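Local coordinates for regulatory protein SWI6 (Saccharomyces cerevisiae, PDB 2XFV) that partners SWI4 or MBP1 in the yeast transcription complexes SBF and MBF, which drive cell-cycle-dependent gene expression, at residues 19-33 against 78-90. Numbering follows the deposited sequence.
Sequences LTRDSETGHFLLKHF and ELWIELEKCLQLL
Phe28 and Ile81 form an antiparallel hydrogen-bonded pair, Phe28 N giving to Ile81 O at 2.9 Å and Ile81 N to Phe28 O at 2.8 Å, while Leu30 N reaches Leu79 O a little farther along. Leu29 and Trp80, the adjoining non-hydrogen-bonded pair, carry their side chains on the other face of this small sheet. There Leu29, with CG anti to the backbone N (chi1 -160°), lays CD1 over the six-membered ring of Trp80, 3.7 Å from its centroid, a CH-pi contact suited to a broad indole; Asp74 takes the NE1 hydrogen. Strand 79-81 runs straight into helix 83-92, with Glu82 at the N-cap position, and the face bearing Phe28 and Ile81 packs on this helix within the Swi6 N-terminal domain. Cys86, small enough to fit between two aromatic rings, sets SG over the centre of the Phe28 ring, 4.0 Å from its centroid, and at the edge of Phe33, where Cys86 SG lies 3.8 Å from Phe33 CZ. Buried aliphatic groups suit the apolar Phe33 ring: Leu89 CD1 over one face, Ile81 CD1 obliquely, 3.9 Å from Phe33 CE2. Before the helix, a water donates to exposed Glu82 OE2 and also meets His27 NE2.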
loop_
_atom_site.group_PDB
_atom_site.type_symbol
_atom_site.label_atom_id
_atom_site.label_comp_id
_atom_site.label_asym_id
_atom_site.label_seq_id
_atom_site.Cartn_x
_atom_site.Cartn_y
_atom_site.Cartn_z
ATOM N N LEU A 19 -2.684 -14.954 -2.012
ATOM C CA LEU A 19 -3.430 -14.433 -0.866
ATOM C C LEU A 19 -4.656 -15.317 -0.640
ATOM O O LEU A 19 -5.537 -15.410 -1.490
ATOM C CB LEU A 19 -3.855 -12.978 -1.087
ATOM C CG LEU A 19 -2.714 -12.011 -1.420
ATOM C CD1 LEU A 19 -3.232 -10.566 -1.550
ATOM C CD2 LEU A 19 -1.603 -12.092 -0.364
ATOM N N THR A 20 -4.687 -15.979 0.509
ATOM C CA THR A 20 -5.791 -16.850 0.900
ATOM C C THR A 20 -6.458 -16.237 2.126
ATOM O O THR A 20 -5.833 -16.140 3.186
ATOM C CB THR A 20 -5.275 -18.276 1.237
ATOM O OG1 THR A 20 -4.635 -18.845 0.082
ATOM C CG2 THR A 20 -6.433 -19.204 1.674
ATOM N N ARG A 21 -7.707 -15.791 1.974
ATOM C CA ARG A 21 -8.442 -15.131 3.063
ATOM C C ARG A 21 -9.568 -16.027 3.609
ATOM O O ARG A 21 -10.285 -16.656 2.836
ATOM C CB ARG A 21 -9.051 -13.801 2.565
ATOM C CG ARG A 21 -9.457 -12.825 3.694
ATOM C CD ARG A 21 -10.126 -11.539 3.153
ATOM N NE ARG A 21 -11.520 -11.801 2.812
ATOM C CZ ARG A 21 -12.563 -11.453 3.563
ATOM N NH1 ARG A 21 -13.792 -11.767 3.168
ATOM N NH2 ARG A 21 -12.385 -10.796 4.703
ATOM N N ASP A 22 -9.715 -16.075 4.932
ATOM C CA ASP A 22 -10.854 -16.741 5.572
ATOM C C ASP A 22 -11.942 -15.673 5.761
ATOM O O ASP A 22 -11.715 -14.673 6.430
ATOM C CB ASP A 22 -10.436 -17.324 6.929
ATOM C CG ASP A 22 -11.572 -18.044 7.648
ATOM O OD1 ASP A 22 -12.676 -17.485 7.757
ATOM O OD2 ASP A 22 -11.341 -19.156 8.149
ATOM N N SER A 23 -13.107 -15.874 5.145
ATOM C CA SER A 23 -14.149 -14.839 5.133
ATOM C C SER A 23 -14.808 -14.653 6.495
ATOM O O SER A 23 -15.475 -13.642 6.728
ATOM C CB SER A 23 -15.221 -15.166 4.082
ATOM O OG SER A 23 -15.993 -16.281 4.492
ATOM N N GLU A 24 -14.645 -15.633 7.383
ATOM C CA GLU A 24 -15.213 -15.536 8.733
ATOM C C GLU A 24 -14.307 -14.748 9.708
ATOM O O GLU A 24 -14.796 -13.947 10.499
ATOM C CB GLU A 24 -15.580 -16.926 9.283
ATOM C CG GLU A 24 -16.519 -17.742 8.345
ATOM C CD GLU A 24 -16.872 -19.145 8.870
ATOM O OE1 GLU A 24 -16.365 -20.166 8.329
ATOM O OE2 GLU A 24 -17.676 -19.232 9.817
ATOM N N THR A 25 -12.994 -14.951 9.634
ATOM C CA THR A 25 -12.063 -14.205 10.494
ATOM C C THR A 25 -11.529 -12.937 9.828
ATOM O O THR A 25 -11.129 -11.988 10.509
ATOM C CB THR A 25 -10.850 -15.071 10.899
ATOM O OG1 THR A 25 -10.081 -15.376 9.729
ATOM C CG2 THR A 25 -11.309 -16.375 11.557
ATOM N N GLY A 26 -11.481 -12.933 8.496
ATOM C CA GLY A 26 -10.839 -11.844 7.771
ATOM C C GLY A 26 -9.320 -11.948 7.648
ATOM O O GLY A 26 -8.682 -11.072 7.053
ATOM N N HIS A 27 -8.740 -13.018 8.187
ATOM C CA HIS A 27 -7.280 -13.202 8.197
ATOM C C HIS A 27 -6.773 -13.900 6.931
ATOM O O HIS A 27 -7.563 -14.520 6.204
ATOM C CB HIS A 27 -6.868 -14.013 9.430
ATOM C CG HIS A 27 -7.331 -13.408 10.725
ATOM N ND1 HIS A 27 -7.475 -14.148 11.880
ATOM C CD2 HIS A 27 -7.687 -12.141 11.041
ATOM C CE1 HIS A 27 -7.905 -13.360 12.855
ATOM N NE2 HIS A 27 -8.036 -12.137 12.375
ATOM N N PHE A 28 -5.463 -13.797 6.692
ATOM C CA PHE A 28 -4.799 -14.350 5.501
ATOM C C PHE A 28 -3.788 -15.414 5.912
ATOM O O PHE A 28 -3.137 -15.283 6.935
ATOM C CB PHE A 28 -4.051 -13.234 4.747
ATOM C CG PHE A 28 -4.959 -12.241 4.077
ATOM C CD1 PHE A 28 -5.266 -12.372 2.727
ATOM C CD2 PHE A 28 -5.516 -11.189 4.798
ATOM C CE1 PHE A 28 -6.101 -11.449 2.093
ATOM C CE2 PHE A 28 -6.364 -10.280 4.187
ATOM C CZ PHE A 28 -6.657 -10.402 2.836
ATOM N N LEU A 29 -3.628 -16.459 5.104
ATOM C CA LEU A 29 -2.720 -17.548 5.456
ATOM C C LEU A 29 -1.257 -17.106 5.406
ATOM O O LEU A 29 -0.793 -16.581 4.387
ATOM C CB LEU A 29 -2.952 -18.727 4.493
ATOM C CG LEU A 29 -2.497 -20.127 4.886
ATOM C CD1 LEU A 29 -3.196 -20.606 6.173
ATOM C CD2 LEU A 29 -2.753 -21.102 3.701
ATOM N N LEU A 30 -0.523 -17.333 6.499
ATOM C CA LEU A 30 0.876 -16.888 6.589
ATOM C C LEU A 30 1.792 -17.605 5.604
ATOM O O LEU A 30 2.685 -16.991 5.010
ATOM C CB LEU A 30 1.424 -17.103 8.006
ATOM C CG LEU A 30 2.926 -16.812 8.199
ATOM C CD1 LEU A 30 3.216 -15.318 7.997
ATOM C CD2 LEU A 30 3.431 -17.282 9.588
ATOM N N LYS A 31 1.605 -18.914 5.445
ATOM C CA LYS A 31 2.650 -19.716 4.794
ATOM C C LYS A 31 3.018 -19.219 3.392
ATOM O O LYS A 31 4.187 -19.301 2.989
ATOM C CB LYS A 31 2.268 -21.203 4.730
ATOM C CG LYS A 31 1.098 -21.482 3.815
ATOM C CD LYS A 31 1.161 -22.878 3.195
ATOM C CE LYS A 31 0.807 -23.958 4.187
ATOM N NZ LYS A 31 0.500 -25.247 3.501
ATOM N N HIS A 32 2.029 -18.727 2.642
ATOM C CA HIS A 32 2.249 -18.242 1.272
ATOM C C HIS A 32 3.279 -17.112 1.152
ATOM O O HIS A 32 3.870 -16.924 0.094
ATOM C CB HIS A 32 0.928 -17.771 0.632
ATOM C CG HIS A 32 -0.075 -18.869 0.431
ATOM N ND1 HIS A 32 0.280 -20.139 0.031
ATOM C CD2 HIS A 32 -1.423 -18.877 0.557
ATOM C CE1 HIS A 32 -0.806 -20.886 -0.073
ATOM N NE2 HIS A 32 -1.853 -20.146 0.244
ATOM N N PHE A 33 3.472 -16.358 2.229
ATOM C CA PHE A 33 4.391 -15.220 2.231
ATOM C C PHE A 33 5.840 -15.618 2.504
ATOM O O PHE A 33 6.758 -14.842 2.235
ATOM C CB PHE A 33 3.989 -14.210 3.326
ATOM C CG PHE A 33 2.780 -13.379 2.992
ATOM C CD1 PHE A 33 2.923 -12.158 2.339
ATOM C CD2 PHE A 33 1.504 -13.800 3.362
ATOM C CE1 PHE A 33 1.807 -11.377 2.033
ATOM C CE2 PHE A 33 0.385 -13.019 3.066
ATOM C CZ PHE A 33 0.540 -11.815 2.400
ATOM N N GLU A 78 -2.685 -24.096 12.206
ATOM C CA GLU A 78 -2.225 -23.309 11.042
ATOM C C GLU A 78 -2.202 -21.829 11.410
ATOM O O GLU A 78 -3.065 -21.363 12.178
ATOM C CB GLU A 78 -3.123 -23.520 9.794
ATOM C CG GLU A 78 -2.575 -24.482 8.717
ATOM C CD GLU A 78 -3.270 -24.366 7.333
ATOM O OE1 GLU A 78 -2.560 -24.187 6.316
ATOM O OE2 GLU A 78 -4.512 -24.476 7.244
ATOM N N LEU A 79 -1.243 -21.094 10.848
ATOM C CA LEU A 79 -1.001 -19.694 11.205
ATOM C C LEU A 79 -1.552 -18.689 10.198
ATOM O O LEU A 79 -1.415 -18.886 8.985
ATOM C CB LEU A 79 0.503 -19.449 11.394
ATOM C CG LEU A 79 1.183 -20.360 12.427
ATOM C CD1 LEU A 79 2.664 -19.975 12.552
ATOM C CD2 LEU A 79 0.472 -20.265 13.793
ATOM N N TRP A 80 -2.147 -17.611 10.724
ATOM C CA TRP A 80 -2.829 -16.588 9.934
ATOM C C TRP A 80 -2.381 -15.182 10.365
ATOM O O TRP A 80 -1.955 -14.992 11.508
ATOM C CB TRP A 80 -4.349 -16.722 10.133
ATOM C CG TRP A 80 -4.903 -18.058 9.654
ATOM C CD1 TRP A 80 -4.876 -19.254 10.334
ATOM C CD2 TRP A 80 -5.594 -18.310 8.419
ATOM N NE1 TRP A 80 -5.486 -20.252 9.568
ATOM C CE2 TRP A 80 -5.949 -19.690 8.405
ATOM C CE3 TRP A 80 -5.968 -17.501 7.329
ATOM C CZ2 TRP A 80 -6.639 -20.278 7.328
ATOM C CZ3 TRP A 80 -6.653 -18.092 6.256
ATOM C CH2 TRP A 80 -6.990 -19.465 6.273
ATOM N N ILE A 81 -2.486 -14.203 9.465
ATOM C CA ILE A 81 -2.163 -12.812 9.816
ATOM C C ILE A 81 -3.346 -11.865 9.587
ATOM O O ILE A 81 -4.245 -12.164 8.806
ATOM C CB ILE A 81 -0.936 -12.278 9.034
ATOM C CG1 ILE A 81 -1.197 -12.309 7.516
ATOM C CG2 ILE A 81 0.318 -13.067 9.426
ATOM C CD1 ILE A 81 -0.067 -11.628 6.671
ATOM N N GLU A 82 -3.343 -10.717 10.270
ATOM C CA GLU A 82 -4.424 -9.746 10.109
ATOM C C GLU A 82 -4.379 -9.061 8.749
ATOM O O GLU A 82 -3.335 -9.003 8.114
ATOM C CB GLU A 82 -4.361 -8.686 11.216
ATOM C CG GLU A 82 -4.443 -9.304 12.603
ATOM C CD GLU A 82 -5.223 -8.471 13.586
ATOM O OE1 GLU A 82 -4.868 -7.288 13.779
ATOM O OE2 GLU A 82 -6.187 -9.011 14.177
ATOM N N LEU A 83 -5.526 -8.545 8.317
ATOM C CA LEU A 83 -5.628 -7.775 7.074
ATOM C C LEU A 83 -4.613 -6.639 7.022
ATOM O O LEU A 83 -3.963 -6.417 6.003
ATOM C CB LEU A 83 -7.043 -7.190 6.949
ATOM C CG LEU A 83 -7.318 -6.089 5.910
ATOM C CD1 LEU A 83 -7.193 -6.617 4.479
ATOM C CD2 LEU A 83 -8.700 -5.476 6.141
ATOM N N GLU A 84 -4.491 -5.887 8.111
ATOM C CA GLU A 84 -3.577 -4.736 8.089
ATOM C C GLU A 84 -2.118 -5.153 7.938
ATOM O O GLU A 84 -1.334 -4.462 7.280
ATOM C CB GLU A 84 -3.774 -3.852 9.321
ATOM C CG GLU A 84 -5.034 -2.999 9.191
ATOM C CD GLU A 84 -5.212 -1.994 10.310
ATOM O OE1 GLU A 84 -4.197 -1.554 10.910
ATOM O OE2 GLU A 84 -6.382 -1.630 10.564
ATOM N N LYS A 85 -1.760 -6.281 8.550
ATOM C CA LYS A 85 -0.411 -6.832 8.408
ATOM C C LYS A 85 -0.185 -7.332 6.976
ATOM O O LYS A 85 0.899 -7.153 6.409
ATOM C CB LYS A 85 -0.163 -7.943 9.454
ATOM C CG LYS A 85 1.231 -8.621 9.424
ATOM C CD LYS A 85 2.407 -7.619 9.488
ATOM C CE LYS A 85 2.556 -6.916 10.853
ATOM N NZ LYS A 85 3.605 -5.837 10.794
ATOM N N CYS A 86 -1.202 -7.951 6.380
ATOM C CA CYS A 86 -1.097 -8.343 4.978
ATOM C C CYS A 86 -0.794 -7.114 4.112
ATOM O O CYS A 86 0.122 -7.140 3.284
ATOM C CB CYS A 86 -2.381 -9.050 4.505
ATOM S SG CYS A 86 -2.434 -9.404 2.721
ATOM N N LEU A 87 -1.534 -6.025 4.321
ATOM C CA LEU A 87 -1.279 -4.793 3.553
ATOM C C LEU A 87 0.124 -4.223 3.812
ATOM O O LEU A 87 0.820 -3.795 2.882
ATOM C CB LEU A 87 -2.361 -3.736 3.832
ATOM C CG LEU A 87 -3.756 -4.107 3.300
ATOM C CD1 LEU A 87 -4.880 -3.396 4.063
ATOM C CD2 LEU A 87 -3.847 -3.819 1.808
ATOM N N GLN A 88 0.546 -4.224 5.071
ATOM C CA GLN A 88 1.893 -3.770 5.405
ATOM C C GLN A 88 2.982 -4.558 4.683
ATOM O O GLN A 88 3.955 -3.968 4.189
ATOM C CB GLN A 88 2.124 -3.859 6.913
ATOM C CG GLN A 88 1.479 -2.746 7.696
ATOM C CD GLN A 88 1.699 -2.922 9.173
ATOM O OE1 GLN A 88 1.574 -4.029 9.696
ATOM N NE2 GLN A 88 2.044 -1.837 9.859
ATOM N N LEU A 89 2.842 -5.883 4.647
ATOM C CA LEU A 89 3.815 -6.744 3.956
ATOM C C LEU A 89 3.826 -6.512 2.438
ATOM O O LEU A 89 4.888 -6.468 1.821
ATOM C CB LEU A 89 3.582 -8.238 4.280
ATOM C CG LEU A 89 3.797 -8.661 5.747
ATOM C CD1 LEU A 89 3.427 -10.141 5.979
ATOM C CD2 LEU A 89 5.228 -8.382 6.210
ATOM N N LEU A 90 2.654 -6.369 1.828
ATOM C CA LEU A 90 2.614 -6.081 0.395
ATOM C C LEU A 90 3.291 -4.749 0.088
ATOM O O LEU A 90 4.033 -4.621 -0.896
ATOM C CB LEU A 90 1.173 -6.066 -0.118
ATOM C CG LEU A 90 0.432 -7.397 -0.103
ATOM C CD1 LEU A 90 -1.031 -7.153 -0.476
ATOM C CD2 LEU A 90 1.102 -8.382 -1.078
HETATM O O HOH W 1 -8.815 -10.062 14.198
HETATM O O HOH W 2 0.120 -20.506 7.365
#